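Local coordinates for putative Lipoprotein (Shewanella oneidensis, PDB 3U24) that is of unknown function but binds zinc ions and is probably related to the zinc metallopeptidases, at residues L348-P354 / T375-P381; E322-Q326 / L402-N406; L56-D60 / Y155-A159. One frame throughout, in Å; residues are numbered along the deposited sequence.

Contact 1 (L348-P354 / T375-P381)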
loop_
_atom_site.group_PDB
_atom_site.type_symbol
_atom_site.label_atom_id
_atom_site.label_comp_id
_atom_site.label_asym_id
_atom_site.label_seq_id
_atom_site.Cartn_x
_atom_site.Cartn_y
_atom_site.Cartn_z
ATOM N N LEU A 348 14.055 12.325 13.653
ATOM C CA LEU A 348 12.939 12.371 12.711
ATOM C C LEU A 348 12.280 13.724 12.744
ATOM O O LEU A 348 11.877 14.199 13.804
ATOM C CB LEU A 348 11.916 11.285 13.051
ATOM C CG LEU A 348 10.667 11.132 12.171
ATOM C CD1 LEU A 348 10.967 11.088 10.678
ATOM C CD2 LEU A 348 9.916 9.887 12.633
ATOM N N VAL A 349 12.133 14.335 11.579
ATOM C CA VAL A 349 11.558 15.663 11.493
ATOM C C VAL A 349 10.055 15.603 11.261
ATOM O O VAL A 349 9.613 15.157 10.202
ATOM C CB VAL A 349 12.158 16.465 10.317
ATOM C CG1 VAL A 349 11.469 17.837 10.227
ATOM C CG2 VAL A 349 13.680 16.583 10.468
ATOM N N VAL A 350 9.266 16.088 12.216
ATOM C CA VAL A 350 7.836 16.103 12.008
ATOM C C VAL A 350 7.549 17.349 11.246
ATOM O O VAL A 350 8.055 18.397 11.583
ATOM C CB VAL A 350 7.029 16.135 13.302
ATOM C CG1 VAL A 350 5.547 16.051 12.973
ATOM C CG2 VAL A 350 7.431 14.989 14.210
ATOM N N ARG A 351 6.749 17.225 10.198
ATOM C CA ARG A 351 6.345 18.370 9.405
ATOM C C ARG A 351 4.867 18.271 9.121
ATOM O O ARG A 351 4.295 17.187 8.990
ATOM C CB ARG A 351 7.132 18.471 8.082
ATOM C CG ARG A 351 6.320 18.216 6.806
ATOM C CD ARG A 351 7.185 18.240 5.552
ATOM N NE ARG A 351 6.752 17.241 4.572
ATOM C CZ ARG A 351 7.412 16.926 3.456
ATOM N NH1 ARG A 351 6.937 15.975 2.654
ATOM N NH2 ARG A 351 8.544 17.546 3.133
ATOM N N GLU A 352 4.281 19.448 8.995
ATOM C CA GLU A 352 2.879 19.601 8.717
ATOM C C GLU A 352 2.676 19.254 7.215
ATOM O O GLU A 352 3.292 19.875 6.341
ATOM C CB GLU A 352 2.367 21.015 9.182
ATOM C CG GLU A 352 3.390 22.126 9.573
ATOM C CD GLU A 352 4.043 22.082 11.001
ATOM O OE1 GLU A 352 5.227 21.669 11.064
ATOM O OE2 GLU A 352 3.455 22.516 12.048
ATOM N N THR A 353 1.850 18.234 6.943
ATOM C CA THR A 353 1.767 17.591 5.614
ATOM C C THR A 353 1.520 18.592 4.523
ATOM O O THR A 353 0.577 19.368 4.625
ATOM C CB THR A 353 0.593 16.581 5.461
ATOM O OG1 THR A 353 0.624 15.595 6.500
ATOM C CG2 THR A 353 0.658 15.871 4.088
ATOM N N PRO A 354 2.353 18.573 3.468
ATOM C CA PRO A 354 2.022 19.349 2.264
ATOM C C PRO A 354 1.029 18.620 1.334
ATOM O O PRO A 354 1.204 17.425 1.038
ATOM C CB PRO A 354 3.385 19.558 1.579
ATOM C CG PRO A 354 4.421 19.127 2.574
ATOM C CD PRO A 354 3.752 18.114 3.454
ATOM N N THR A 375 13.888 12.697 4.489
ATOM C CA THR A 375 12.806 11.865 5.050
ATOM C C THR A 375 12.063 12.622 6.120
ATOM O O THR A 375 12.683 13.082 7.059
ATOM C CB THR A 375 13.346 10.551 5.690
ATOM O OG1 THR A 375 14.136 9.830 4.732
ATOM C CG2 THR A 375 12.185 9.648 6.165
ATOM N N TYR A 376 10.739 12.721 5.990
ATOM C CA TYR A 376 9.871 13.368 6.996
ATOM C C TYR A 376 8.711 12.503 7.539
ATOM O O TYR A 376 8.262 11.562 6.896
ATOM C CB TYR A 376 9.209 14.614 6.400
ATOM C CG TYR A 376 10.142 15.551 5.697
ATOM C CD1 TYR A 376 10.767 16.594 6.386
ATOM C CD2 TYR A 376 10.394 15.417 4.329
ATOM C CE1 TYR A 376 11.627 17.467 5.733
ATOM C CE2 TYR A 376 11.256 16.291 3.670
ATOM C CZ TYR A 376 11.867 17.308 4.374
ATOM O OH TYR A 376 12.732 18.158 3.722
ATOM N N TYR A 377 8.189 12.893 8.705
ATOM C CA TYR A 377 6.905 12.409 9.207
ATOM C C TYR A 377 5.848 13.474 8.904
ATOM O O TYR A 377 5.763 14.499 9.594
ATOM C CB TYR A 377 7.005 12.142 10.711
ATOM C CG TYR A 377 5.859 11.402 11.382
ATOM C CD1 TYR A 377 4.894 10.719 10.664
ATOM C CD2 TYR A 377 5.803 11.329 12.764
ATOM C CE1 TYR A 377 3.877 10.029 11.305
ATOM C CE2 TYR A 377 4.811 10.633 13.421
ATOM C CZ TYR A 377 3.848 9.980 12.694
ATOM O OH TYR A 377 2.847 9.324 13.358
ATOM N N ASN A 378 5.073 13.220 7.856
ATOM C CA ASN A 378 3.957 14.066 7.437
ATOM C C ASN A 378 2.748 13.879 8.355
ATOM O O ASN A 378 2.137 12.820 8.375
ATOM C CB ASN A 378 3.537 13.735 6.005
ATOM C CG ASN A 378 4.628 14.012 4.999
ATOM O OD1 ASN A 378 5.281 15.050 5.051
ATOM N ND2 ASN A 378 4.833 13.081 4.068
ATOM N N VAL A 379 2.417 14.912 9.115
ATOM C CA VAL A 379 1.290 14.872 10.031
ATOM C C VAL A 379 0.407 16.031 9.613
ATOM O O VAL A 379 0.870 17.178 9.641
ATOM C CB VAL A 379 1.769 15.091 11.472
ATOM C CG1 VAL A 379 0.592 15.353 12.394
ATOM C CG2 VAL A 379 2.570 13.883 11.946
ATOM N N THR A 380 -0.824 15.751 9.190
ATOM C CA THR A 380 -1.710 16.815 8.689
ATOM C C THR A 380 -2.384 17.586 9.800
ATOM O O THR A 380 -3.206 16.982 10.523
ATOM C CB THR A 380 -2.822 16.290 7.760
ATOM O OG1 THR A 380 -2.207 15.490 6.742
ATOM C CG2 THR A 380 -3.610 17.486 7.113
ATOM N N PRO A 381 -2.059 18.920 9.925
ATOM C CA PRO A 381 -2.883 19.722 10.834
ATOM C C PRO A 381 -4.380 19.664 10.434
ATOM O O PRO A 381 -4.758 19.321 9.277
ATOM C CB PRO A 381 -2.283 21.168 10.746
ATOM C CG PRO A 381 -1.370 21.180 9.571
ATOM C CD PRO A 381 -0.995 19.739 9.277
#
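Parallel β-pairing joins a backbone ladder to side-chain matching on each face of the sheet, and R351, Y376 and T353, the residues with most surface covered here, illustrate the principle. Strands 349-352 and 376-379 run parallel. Y377 N bonds to V349 O (3.1 Å), Y377 O accepts R351 N (3.0 Å), and V379 N reaches R351 O (3.0 Å), so R351 is held through both its amide and its carbonyl. On the face shared by R351, Y376 and N378, the guanidinium lies flat on the Y376 ring: centres are 4.0 Å apart, planes at 23°, an off-centre cation-pi stack. R351 NE meanwhile donates to N378 OD1 (2.7 Å), which fixes the guanidinium edge beside its own bridge partner. T353 carries the pairing past the strand end, with T353 N bonded to V379 O (3.1 Å) and T353 OG1 to T380 OG1 (2.8 Å). The other face is largely apolar, with V350 CG1 3.8 Å from V379 CG2, and it rests on helix 319-337, where V350 and Y377 touch I327 and E352 forms a salt bridge with R324. Strand 376-379 is central in the three-stranded mixed sheet, with 362-364 antiparallel on its far side.

Contact 2 (E322-Q326 / L402-N406). With ZN (zinc ion), chain J.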
loop_
_atom_site.group_PDB
_atom_site.type_symbol
_atom_site.label_atom_id
_atom_site.label_comp_id
_atom_site.label_asym_id
_atom_site.label_seq_id
_atom_site.Cartn_x
_atom_site.Cartn_y
_atom_site.Cartn_z
ATOM N N GLU A 322 1.553 17.560 19.790
ATOM C CA GLU A 322 1.448 16.352 20.627
ATOM C C GLU A 322 2.282 15.273 19.962
ATOM O O GLU A 322 3.000 14.518 20.646
ATOM C CB GLU A 322 -0.001 15.911 20.858
ATOM C CG GLU A 322 -0.211 14.612 21.670
ATOM C CD GLU A 322 0.378 14.671 23.088
ATOM O OE1 GLU A 322 0.382 15.760 23.682
ATOM O OE2 GLU A 322 0.868 13.640 23.619
ATOM N N VAL A 323 2.241 15.246 18.633
ATOM C CA VAL A 323 3.046 14.308 17.890
ATOM C C VAL A 323 4.522 14.536 18.097
ATOM O O VAL A 323 5.249 13.562 18.349
ATOM C CB VAL A 323 2.716 14.286 16.380
ATOM C CG1 VAL A 323 3.592 13.255 15.690
ATOM C CG2 VAL A 323 1.244 13.914 16.141
ATOM N N ARG A 324 4.979 15.792 18.016
ATOM C CA ARG A 324 6.404 16.085 18.236
ATOM C C ARG A 324 6.848 15.712 19.643
ATOM O O ARG A 324 7.972 15.267 19.860
ATOM C CB ARG A 324 6.714 17.576 18.086
ATOM C CG ARG A 324 6.649 18.145 16.694
ATOM C CD ARG A 324 7.446 19.456 16.554
ATOM N NE ARG A 324 7.438 19.802 15.148
ATOM C CZ ARG A 324 6.563 20.615 14.566
ATOM N NH1 ARG A 324 5.658 21.278 15.269
ATOM N NH2 ARG A 324 6.623 20.784 13.257
ATOM N N LYS A 325 5.990 15.941 20.612
ATOM C CA LYS A 325 6.295 15.590 22.000
ATOM C C LYS A 325 6.409 14.051 22.182
ATOM O O LYS A 325 7.306 13.548 22.905
ATOM C CB LYS A 325 5.208 16.202 22.896
ATOM C CG LYS A 325 5.296 15.936 24.388
ATOM C CD LYS A 325 4.131 16.602 25.127
ATOM C CE LYS A 325 4.138 16.262 26.622
ATOM N NZ LYS A 325 3.891 14.804 26.866
ATOM N N GLN A 326 5.567 13.302 21.470
ATOM C CA GLN A 326 5.483 11.839 21.663
ATOM C C GLN A 326 6.687 11.092 21.101
ATOM O O GLN A 326 7.144 10.123 21.702
ATOM C CB GLN A 326 4.200 11.247 21.077
ATOM C CG GLN A 326 3.019 11.458 21.991
ATOM C CD GLN A 326 1.766 10.773 21.517
ATOM O OE1 GLN A 326 1.808 9.874 20.661
ATOM N NE2 GLN A 326 0.630 11.195 22.063
ATOM N N LEU A 402 -3.625 7.754 19.152
ATOM C CA LEU A 402 -2.566 8.606 18.650
ATOM C C LEU A 402 -1.157 8.065 19.012
ATOM O O LEU A 402 -0.241 8.172 18.236
ATOM C CB LEU A 402 -2.757 10.033 19.160
ATOM C CG LEU A 402 -1.741 11.062 18.652
ATOM C CD1 LEU A 402 -1.644 11.023 17.109
ATOM C CD2 LEU A 402 -2.047 12.457 19.198
ATOM N N GLN A 403 -1.026 7.448 20.191
ATOM C CA GLN A 403 0.238 6.888 20.638
ATOM C C GLN A 403 0.545 5.617 19.816
ATOM O O GLN A 403 1.634 5.450 19.277
ATOM C CB GLN A 403 0.160 6.562 22.124
ATOM C CG GLN A 403 -0.037 7.755 23.065
ATOM C CD GLN A 403 -0.134 7.291 24.524
ATOM O OE1 GLN A 403 0.827 6.730 25.052
ATOM N NE2 GLN A 403 -1.287 7.488 25.165
ATOM N N ILE A 404 -0.462 4.761 19.652
ATOM C CA ILE A 404 -0.339 3.609 18.775
ATOM C C ILE A 404 -0.011 3.974 17.320
ATOM O O ILE A 404 0.801 3.300 16.688
ATOM C CB ILE A 404 -1.606 2.747 18.828
ATOM C CG1 ILE A 404 -1.721 2.119 20.198
ATOM C CG2 ILE A 404 -1.572 1.637 17.777
ATOM C CD1 ILE A 404 -3.138 1.657 20.426
ATOM N N LEU A 405 -0.624 5.030 16.796
ATOM C CA LEU A 405 -0.281 5.516 15.447
ATOM C C LEU A 405 1.200 5.923 15.324
ATOM O O LEU A 405 1.851 5.660 14.306
ATOM C CB LEU A 405 -1.149 6.727 15.038
ATOM C CG LEU A 405 -0.853 7.405 13.676
ATOM C CD1 LEU A 405 -1.255 6.499 12.514
ATOM C CD2 LEU A 405 -1.515 8.782 13.542
ATOM N N ASN A 406 1.707 6.596 16.340
ATOM C CA ASN A 406 3.090 7.049 16.329
ATOM C C ASN A 406 4.087 5.875 16.495
ATOM O O ASN A 406 5.183 5.933 15.961
ATOM C CB ASN A 406 3.306 8.142 17.392
ATOM C CG ASN A 406 2.632 9.468 17.015
ATOM O OD1 ASN A 406 2.505 9.807 15.821
ATOM N ND2 ASN A 406 2.186 10.233 18.056
HETATM ZN ZN ZN J . 1.148 12.969 26.112
HETATM O O HOH W 1 -0.936 13.782 26.700
HETATM O O HOH W 2 0.906 10.411 26.192
#
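Helix 401-409 carries the HE pair, H408 and E409, of a HExxxGH zinc motif that H414 completes, and its residues 402-406 pack against helix 319-337, showing how such a helix can be tied to its neighbour through buried amides. The two short segments cross at -58° with axes 10.6 Å apart, a distance bridged by Q326 and N406. N406 ND2 donates to Q326 OE1 (2.7 Å), while Q326 NE2 turns back one helical turn to E322 OE2 (2.9 Å). That same E322 OE2 lies 2.6 Å from a zinc ion, which also binds two waters at 2.3 and 2.6 Å; this zinc is distinct from the one held by H408, H414 and E439. L402 fills the apolar side, its CD2 3.8 Å from E322 CG and its CD1 4.2 Å from V323 CG2. The neighbours extend the interface: N406 OD1 bonds to Y377 OH of strand 376-379, on which V323 also packs, while I404 faces helix 459-485 behind.

Contact 3 (L56-D60 / Y155-A159)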
loop_
_atom_site.group_PDB
_atom_site.type_symbol
_atom_site.label_atom_id
_atom_site.label_comp_id
_atom_site.label_asym_id
_atom_site.label_seq_id
_atom_site.Cartn_x
_atom_site.Cartn_y
_atom_site.Cartn_z
ATOM N N LEU A 56 4.834 6.591 -25.270
ATOM C CA LEU A 56 3.648 6.033 -24.636
ATOM C C LEU A 56 3.477 4.625 -25.152
ATOM O O LEU A 56 3.255 4.440 -26.333
ATOM C CB LEU A 56 2.416 6.851 -24.997
ATOM C CG LEU A 56 1.062 6.413 -24.455
ATOM C CD1 LEU A 56 1.025 6.468 -22.941
ATOM C CD2 LEU A 56 -0.037 7.265 -25.082
ATOM N N GLU A 57 3.571 3.639 -24.265
ATOM C CA GLU A 57 3.368 2.239 -24.667
ATOM C C GLU A 57 1.913 2.038 -25.039
ATOM O O GLU A 57 1.034 2.533 -24.356
ATOM C CB GLU A 57 3.739 1.262 -23.544
ATOM C CG GLU A 57 5.155 1.461 -22.998
ATOM C CD GLU A 57 5.200 2.258 -21.675
ATOM O OE1 GLU A 57 4.474 3.282 -21.545
ATOM O OE2 GLU A 57 5.965 1.867 -20.764
ATOM N N ILE A 58 1.665 1.376 -26.156
ATOM C CA ILE A 58 0.310 1.069 -26.586
ATOM C C ILE A 58 0.014 -0.314 -26.021
ATOM O O ILE A 58 0.749 -1.282 -26.282
ATOM C CB ILE A 58 0.173 1.104 -28.111
ATOM C CG1 ILE A 58 0.440 2.526 -28.627
ATOM C CG2 ILE A 58 -1.242 0.679 -28.548
ATOM C CD1 ILE A 58 1.013 2.588 -30.031
ATOM N N PRO A 59 -1.025 -0.422 -25.198
ATOM C CA PRO A 59 -1.251 -1.703 -24.510
ATOM C C PRO A 59 -2.068 -2.634 -25.390
ATOM O O PRO A 59 -3.207 -2.895 -25.116
ATOM C CB PRO A 59 -2.012 -1.274 -23.261
ATOM C CG PRO A 59 -2.799 -0.075 -23.721
ATOM C CD PRO A 59 -2.049 0.574 -24.858
ATOM N N ASP A 60 -1.482 -3.078 -26.482
ATOM C CA ASP A 60 -2.111 -4.019 -27.403
ATOM C C ASP A 60 -1.433 -5.372 -27.307
ATOM O O ASP A 60 -0.575 -5.595 -26.465
ATOM C CB ASP A 60 -2.031 -3.491 -28.848
ATOM C CG ASP A 60 -0.595 -3.238 -29.321
ATOM O OD1 ASP A 60 0.376 -3.868 -28.778
ATOM O OD2 ASP A 60 -0.441 -2.384 -30.238
ATOM N N TYR A 155 -3.679 4.448 -28.133
ATOM C CA TYR A 155 -3.745 3.890 -26.795
ATOM C C TYR A 155 -5.183 3.517 -26.481
ATOM O O TYR A 155 -5.417 2.446 -26.043
ATOM C CB TYR A 155 -3.229 4.922 -25.783
ATOM C CG TYR A 155 -3.267 4.479 -24.355
ATOM C CD1 TYR A 155 -4.428 4.591 -23.609
ATOM C CD2 TYR A 155 -2.155 3.930 -23.755
ATOM C CE1 TYR A 155 -4.470 4.174 -22.269
ATOM C CE2 TYR A 155 -2.172 3.491 -22.405
ATOM C CZ TYR A 155 -3.331 3.621 -21.672
ATOM O OH TYR A 155 -3.371 3.212 -20.348
ATOM N N TYR A 156 -6.138 4.421 -26.699
ATOM C CA TYR A 156 -7.515 4.121 -26.363
ATOM C C TYR A 156 -8.216 3.179 -27.387
ATOM O O TYR A 156 -9.089 2.401 -26.983
ATOM C CB TYR A 156 -8.315 5.411 -26.106
ATOM C CG TYR A 156 -7.940 6.132 -24.801
ATOM C CD1 TYR A 156 -8.310 5.615 -23.584
ATOM C CD2 TYR A 156 -7.226 7.327 -24.809
ATOM C CE1 TYR A 156 -7.960 6.235 -22.398
ATOM C CE2 TYR A 156 -6.878 7.977 -23.623
ATOM C CZ TYR A 156 -7.241 7.399 -22.418
ATOM O OH TYR A 156 -6.961 8.016 -21.225
ATOM N N ALA A 157 -7.852 3.261 -28.672
ATOM C CA ALA A 157 -8.258 2.209 -29.646
ATOM C C ALA A 157 -7.821 0.810 -29.173
ATOM O O ALA A 157 -8.609 -0.131 -29.259
ATOM C CB ALA A 157 -7.730 2.475 -31.083
ATOM N N ALA A 158 -6.575 0.689 -28.696
ATOM C CA ALA A 158 -6.073 -0.571 -28.137
ATOM C C ALA A 158 -6.915 -1.022 -26.913
ATOM O O ALA A 158 -7.250 -2.213 -26.737
ATOM C CB ALA A 158 -4.579 -0.448 -27.744
ATOM N N ALA A 159 -7.264 -0.053 -26.086
ATOM C CA ALA A 159 -8.052 -0.329 -24.898
ATOM C C ALA A 159 -9.370 -0.972 -25.321
ATOM O O ALA A 159 -9.736 -2.008 -24.804
ATOM C CB ALA A 159 -8.331 0.959 -24.122
#
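An inverse gamma turn centred on P59, followed directly by a helix N-cap at D60, shapes the loop that docks on helix 152-162: a worked example of how a chain without regular structure can fit a helix surface with no hydrogen bond between the two segments. The turn is marked by a weak bond from D60 N to I58 O (2.9 Å). D60, with chi1 in p, folds its carboxylate onto the start of helix 61-79, where OD1 accepts G63 N, and its side chain comes within about 3 Å of a bound calcium ion. On the helix, Y155 has the largest covered area. Its chi1 of t and chi2 of -84° set the ring beside the loop, with E57 O at the ring edge, 3.5 Å from Y155 CD2, while Y155 OH bonds to N122 N. L56, in the t,p rotamer, brings CD2 to 4.0 Å from Y155 CB. I58, with chi1 in m, brings CG2 to 3.6 Å from A158 CB. The small A158 lets the loop come close, its CA 5.3 Å from that of D60. The proline, with its ring puckered C-gamma endo, closes the contact by a CH-pi interaction: P59 CG sits over the face of the Y155 ring, 4.2 Å from its centroid and 25° off the normal.

Contact 3 closes first along the chain, in the helical N-terminal part, and the other two follow, contact 1 nested within the loop that contact 2 closes. Contacts 1 and 2 are neighbours, their centres 12 Å apart; helix 319-337 carries one side of contact 2, covers a face of contact 1, and leads in sequence to strand 349-352. Y377 to N406 and E352 to R324 tie the sheet to the helix pair beside the H408, H414 and E439 zinc site. Contact 3 lies 39 Å from contact 1 and 47 Å from contact 2, centre to centre, across the middle of the chain from contact 2. A compact strand-and-helix unit thus lies far from a loop-on-helix junction.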